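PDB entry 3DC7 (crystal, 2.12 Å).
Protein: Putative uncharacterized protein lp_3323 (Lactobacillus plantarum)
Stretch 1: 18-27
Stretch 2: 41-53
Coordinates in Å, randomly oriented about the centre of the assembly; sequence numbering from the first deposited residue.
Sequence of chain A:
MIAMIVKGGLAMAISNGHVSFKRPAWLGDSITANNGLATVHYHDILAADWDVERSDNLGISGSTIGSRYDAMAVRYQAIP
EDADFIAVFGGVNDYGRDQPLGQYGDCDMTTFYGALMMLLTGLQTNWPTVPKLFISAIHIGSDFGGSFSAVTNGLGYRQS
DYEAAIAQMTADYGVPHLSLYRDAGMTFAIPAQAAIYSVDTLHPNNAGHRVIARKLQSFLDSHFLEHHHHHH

Stretch 1 18-27: HVSFKRPAWL
Stretch 2, residues 41-53: HYHDILAADWDVE

Stretch 1 runs as a loop, extended at 19-21 and bending at Lys-22 and Arg-23, into a strand that passes through Leu-27 and continues beyond the stretch; stretch 2 contains a helix, 42-50, with His-41 at its N-cap, followed by a short tail, 51-53. The strand and helix axes are antiparallel (177°) and approach to 10.7 Å, a spacing filled by side chains, and 650 Å² is buried in total. In register, Ser-20 CA lies 5.2 Å from Trp-50 CA, Lys-22 CA 4.3 Å from Val-52 CA, and Trp-26 CA 7.7 Å from His-43 CA.

Val-19 (phi/psi -79/124) brings its O to 3.3 Å from Trp-50 NE1, but the angle is too poor for a hydrogen bond. Ser-20 (-143/158, chi1 p) lies over the indole face: its CA sits 3.7 Å from the centroid of the Trp-50 five-membered ring, 6° off the normal, a CH-pi contact. Phe-21 (-135/155, chi1 m) turns its edge hydrogens to the pi face of the Trp-50 six-membered ring, planes at 77°. Trp-50 has chi1 -66° and chi2 -12°.

At Lys-22 (-96/-28) the contact becomes polar. Beyond the helix, Asp-51 adopts positive phi (47/63) in a Schellman motif, and Glu-53 N (-70/-44) donates a weak hydrogen bond to Lys-22 O (2.9 Å, 129°). Arg-23 (-135/61; chi1-chi3 m, t, m) forms a salt bridge, cationic NH1 to anionic Glu-53 OE1 at 3.0 Å, with Glu-53 chi1 and chi2 t. Pro-24 (-71/152) CD packs its apolar surface 3.7 Å from Val-52 CG1 (-70/149, chi1 m).

Ala-25 (-126/131) makes no contact, whereas Trp-26 (-117/106; chi1 -52°, chi2 95°) points toward the helix. His-43 CB (chi1 p) lies 3.6 Å from the centroid of the Trp-26 five-membered ring, 15° off the normal, a CH-pi contact. Tyr-42, also p, directs its edge toward the Trp-26 face, offset, planes at 81°. Trp-26 CZ2 reaches Trp-50 CZ3 at 3.7 Å; their near-parallel six-membered rings (23°) barely overlap. Leu-27 (-102/122; chi1 t, chi2 p) points away.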

# COMPACT_ATOMS: atom_id res chain seq x y z
N HIS A 18 19.00 7.47 -7.68
CA HIS A 18 17.66 7.72 -8.30
C HIS A 18 17.35 6.75 -9.42
O HIS A 18 18.26 6.33 -10.16
CB HIS A 18 17.54 9.16 -8.81
CG HIS A 18 16.86 10.07 -7.85
ND1 HIS A 18 15.54 10.45 -7.99
CD2 HIS A 18 17.31 10.67 -6.71
CE1 HIS A 18 15.20 11.25 -6.99
NE2 HIS A 18 16.26 11.40 -6.20
N VAL A 19 16.08 6.37 -9.53
CA VAL A 19 15.67 5.42 -10.55
C VAL A 19 15.56 6.12 -11.90
O VAL A 19 14.86 7.14 -12.02
CB VAL A 19 14.36 4.69 -10.17
CG1 VAL A 19 14.01 3.64 -11.20
CG2 VAL A 19 14.52 4.01 -8.83
N SER A 20 16.29 5.60 -12.89
CA SER A 20 16.17 6.03 -14.28
C SER A 20 16.31 4.83 -15.21
O SER A 20 16.86 3.80 -14.82
CB SER A 20 17.20 7.12 -14.62
OG SER A 20 18.52 6.63 -14.48
N PHE A 21 15.80 4.95 -16.44
CA PHE A 21 15.91 3.90 -17.46
C PHE A 21 16.32 4.51 -18.79
O PHE A 21 16.06 5.69 -19.04
CB PHE A 21 14.58 3.16 -17.62
CG PHE A 21 14.04 2.60 -16.35
CD1 PHE A 21 14.49 1.38 -15.86
CD2 PHE A 21 13.08 3.30 -15.62
CE1 PHE A 21 13.99 0.86 -14.68
CE2 PHE A 21 12.57 2.80 -14.45
CZ PHE A 21 13.02 1.57 -13.97
N LYS A 22 16.95 3.72 -19.65
CA LYS A 22 17.46 4.24 -20.93
C LYS A 22 16.51 4.01 -22.10
O LYS A 22 16.52 4.77 -23.05
CB LYS A 22 18.83 3.63 -21.25
CG LYS A 22 19.88 3.81 -20.13
CD LYS A 22 21.18 3.00 -20.38
CE LYS A 22 20.96 1.47 -20.52
NZ LYS A 22 20.06 0.86 -19.49
N ARG A 23 15.68 2.97 -22.02
CA ARG A 23 14.78 2.58 -23.11
C ARG A 23 13.37 2.26 -22.61
O ARG A 23 12.89 1.13 -22.77
CB ARG A 23 15.36 1.38 -23.87
CG ARG A 23 16.57 1.71 -24.75
CD ARG A 23 17.24 0.46 -25.35
NE ARG A 23 17.39 -0.64 -24.39
CZ ARG A 23 18.38 -0.75 -23.51
NH1 ARG A 23 19.34 0.18 -23.43
NH2 ARG A 23 18.42 -1.79 -22.69
N PRO A 24 12.70 3.26 -22.00
CA PRO A 24 11.34 3.00 -21.49
C PRO A 24 10.33 2.83 -22.62
O PRO A 24 10.50 3.40 -23.70
CB PRO A 24 11.02 4.26 -20.70
CG PRO A 24 11.83 5.34 -21.35
CD PRO A 24 13.11 4.66 -21.77
N ALA A 25 9.28 2.06 -22.35
CA ALA A 25 8.17 1.94 -23.29
C ALA A 25 6.89 2.27 -22.53
O ALA A 25 6.63 1.75 -21.45
CB ALA A 25 8.12 0.54 -23.86
N TRP A 26 6.08 3.14 -23.13
CA TRP A 26 4.90 3.69 -22.47
C TRP A 26 3.64 3.26 -23.21
O TRP A 26 3.35 3.75 -24.30
CB TRP A 26 5.01 5.21 -22.45
CG TRP A 26 6.33 5.71 -21.87
CD1 TRP A 26 7.45 6.06 -22.57
CD2 TRP A 26 6.64 5.92 -20.48
NE1 TRP A 26 8.44 6.47 -21.71
CE2 TRP A 26 7.97 6.40 -20.42
CE3 TRP A 26 5.93 5.74 -19.29
CZ2 TRP A 26 8.61 6.70 -19.21
CZ3 TRP A 26 6.57 6.06 -18.07
CH2 TRP A 26 7.89 6.52 -18.05
N LEU A 27 2.90 2.32 -22.62
CA LEU A 27 1.67 1.82 -23.23
C LEU A 27 0.47 2.45 -22.56
O LEU A 27 0.30 2.33 -21.35
CB LEU A 27 1.62 0.29 -23.12
CG LEU A 27 0.41 -0.47 -23.68
CD1 LEU A 27 0.30 -0.34 -25.19
CD2 LEU A 27 0.46 -1.95 -23.25
N HIS A 41 3.78 15.84 -21.52
CA HIS A 41 3.25 14.69 -20.80
C HIS A 41 4.20 14.22 -19.70
O HIS A 41 5.36 14.59 -19.68
CB HIS A 41 2.96 13.55 -21.77
CG HIS A 41 1.82 13.81 -22.70
ND1 HIS A 41 1.95 14.59 -23.84
CD2 HIS A 41 0.53 13.40 -22.68
CE1 HIS A 41 0.79 14.64 -24.46
NE2 HIS A 41 -0.09 13.93 -23.78
N TYR A 42 3.70 13.39 -18.80
CA TYR A 42 4.53 12.88 -17.70
C TYR A 42 5.78 12.17 -18.23
O TYR A 42 6.87 12.33 -17.68
CB TYR A 42 3.72 11.95 -16.78
CG TYR A 42 3.31 10.67 -17.46
CD1 TYR A 42 4.12 9.53 -17.37
CD2 TYR A 42 2.16 10.60 -18.23
CE1 TYR A 42 3.77 8.34 -18.03
CE2 TYR A 42 1.80 9.43 -18.89
CZ TYR A 42 2.61 8.31 -18.79
OH TYR A 42 2.24 7.15 -19.44
N HIS A 43 5.63 11.40 -19.31
CA HIS A 43 6.77 10.65 -19.84
C HIS A 43 7.79 11.55 -20.55
O HIS A 43 8.95 11.18 -20.67
CB HIS A 43 6.30 9.49 -20.72
CG HIS A 43 5.42 9.91 -21.84
ND1 HIS A 43 5.92 10.27 -23.08
CD2 HIS A 43 4.08 10.03 -21.92
CE1 HIS A 43 4.92 10.60 -23.87
NE2 HIS A 43 3.79 10.47 -23.19
N ASP A 44 7.35 12.72 -21.02
CA ASP A 44 8.25 13.69 -21.64
C ASP A 44 9.14 14.32 -20.58
O ASP A 44 10.35 14.51 -20.79
CB ASP A 44 7.46 14.76 -22.38
CG ASP A 44 6.79 14.24 -23.64
OD1 ASP A 44 7.40 13.39 -24.33
OD2 ASP A 44 5.67 14.68 -23.97
N ILE A 45 8.54 14.63 -19.43
CA ILE A 45 9.28 15.06 -18.24
C ILE A 45 10.30 14.01 -17.80
O ILE A 45 11.48 14.31 -17.66
CB ILE A 45 8.32 15.44 -17.07
CG1 ILE A 45 7.45 16.63 -17.49
CG2 ILE A 45 9.12 15.78 -15.79
CD1 ILE A 45 6.13 16.73 -16.76
N LEU A 46 9.85 12.77 -17.62
CA LEU A 46 10.75 11.71 -17.16
C LEU A 46 11.82 11.34 -18.17
O LEU A 46 12.96 11.10 -17.79
CB LEU A 46 9.97 10.46 -16.73
CG LEU A 46 9.03 10.67 -15.54
CD1 LEU A 46 8.04 9.57 -15.52
CD2 LEU A 46 9.79 10.75 -14.24
N ALA A 47 11.45 11.28 -19.45
CA ALA A 47 12.43 10.92 -20.47
C ALA A 47 13.59 11.92 -20.50
O ALA A 47 14.74 11.51 -20.66
CB ALA A 47 11.78 10.82 -21.84
N ALA A 48 13.28 13.20 -20.32
CA ALA A 48 14.28 14.27 -20.24
C ALA A 48 15.17 14.15 -19.00
O ALA A 48 16.40 14.21 -19.11
CB ALA A 48 13.61 15.64 -20.29
N ASP A 49 14.55 13.95 -17.83
CA ASP A 49 15.28 13.77 -16.57
C ASP A 49 16.17 12.53 -16.58
O ASP A 49 17.21 12.51 -15.92
CB ASP A 49 14.30 13.64 -15.40
CG ASP A 49 13.49 14.90 -15.16
OD1 ASP A 49 13.79 15.95 -15.80
OD2 ASP A 49 12.55 14.85 -14.33
N TRP A 50 15.75 11.49 -17.29
CA TRP A 50 16.49 10.24 -17.33
C TRP A 50 17.59 10.22 -18.39
O TRP A 50 18.42 9.32 -18.39
CB TRP A 50 15.54 9.06 -17.58
CG TRP A 50 14.56 8.79 -16.48
CD1 TRP A 50 14.56 9.31 -15.22
CD2 TRP A 50 13.44 7.89 -16.55
NE1 TRP A 50 13.50 8.80 -14.50
CE2 TRP A 50 12.80 7.92 -15.29
CE3 TRP A 50 12.92 7.06 -17.55
CZ2 TRP A 50 11.66 7.17 -15.02
CZ3 TRP A 50 11.79 6.32 -17.28
CH2 TRP A 50 11.17 6.38 -16.02
N ASP A 51 17.58 11.22 -19.28
CA ASP A 51 18.43 11.26 -20.47
C ASP A 51 18.39 9.93 -21.19
O ASP A 51 19.40 9.22 -21.31
CB ASP A 51 19.87 11.70 -20.14
CG ASP A 51 20.68 12.04 -21.40
OD1 ASP A 51 20.32 13.00 -22.13
OD2 ASP A 51 21.69 11.35 -21.65
N VAL A 52 17.20 9.59 -21.67
CA VAL A 52 16.96 8.30 -22.30
C VAL A 52 17.67 8.21 -23.64
O VAL A 52 17.87 9.21 -24.34
CB VAL A 52 15.43 8.01 -22.46
CG1 VAL A 52 14.76 7.96 -21.10
CG2 VAL A 52 14.75 9.05 -23.35
N GLU A 53 18.06 6.99 -23.96
CA GLU A 53 18.58 6.62 -25.26
C GLU A 53 17.42 6.68 -26.26
O GLU A 53 17.57 7.23 -27.35
CB GLU A 53 19.22 5.23 -25.13
CG GLU A 53 19.40 4.40 -26.39
CD GLU A 53 19.91 2.98 -26.09
OE1 GLU A 53 20.20 2.67 -24.90
OE2 GLU A 53 20.01 2.17 -27.05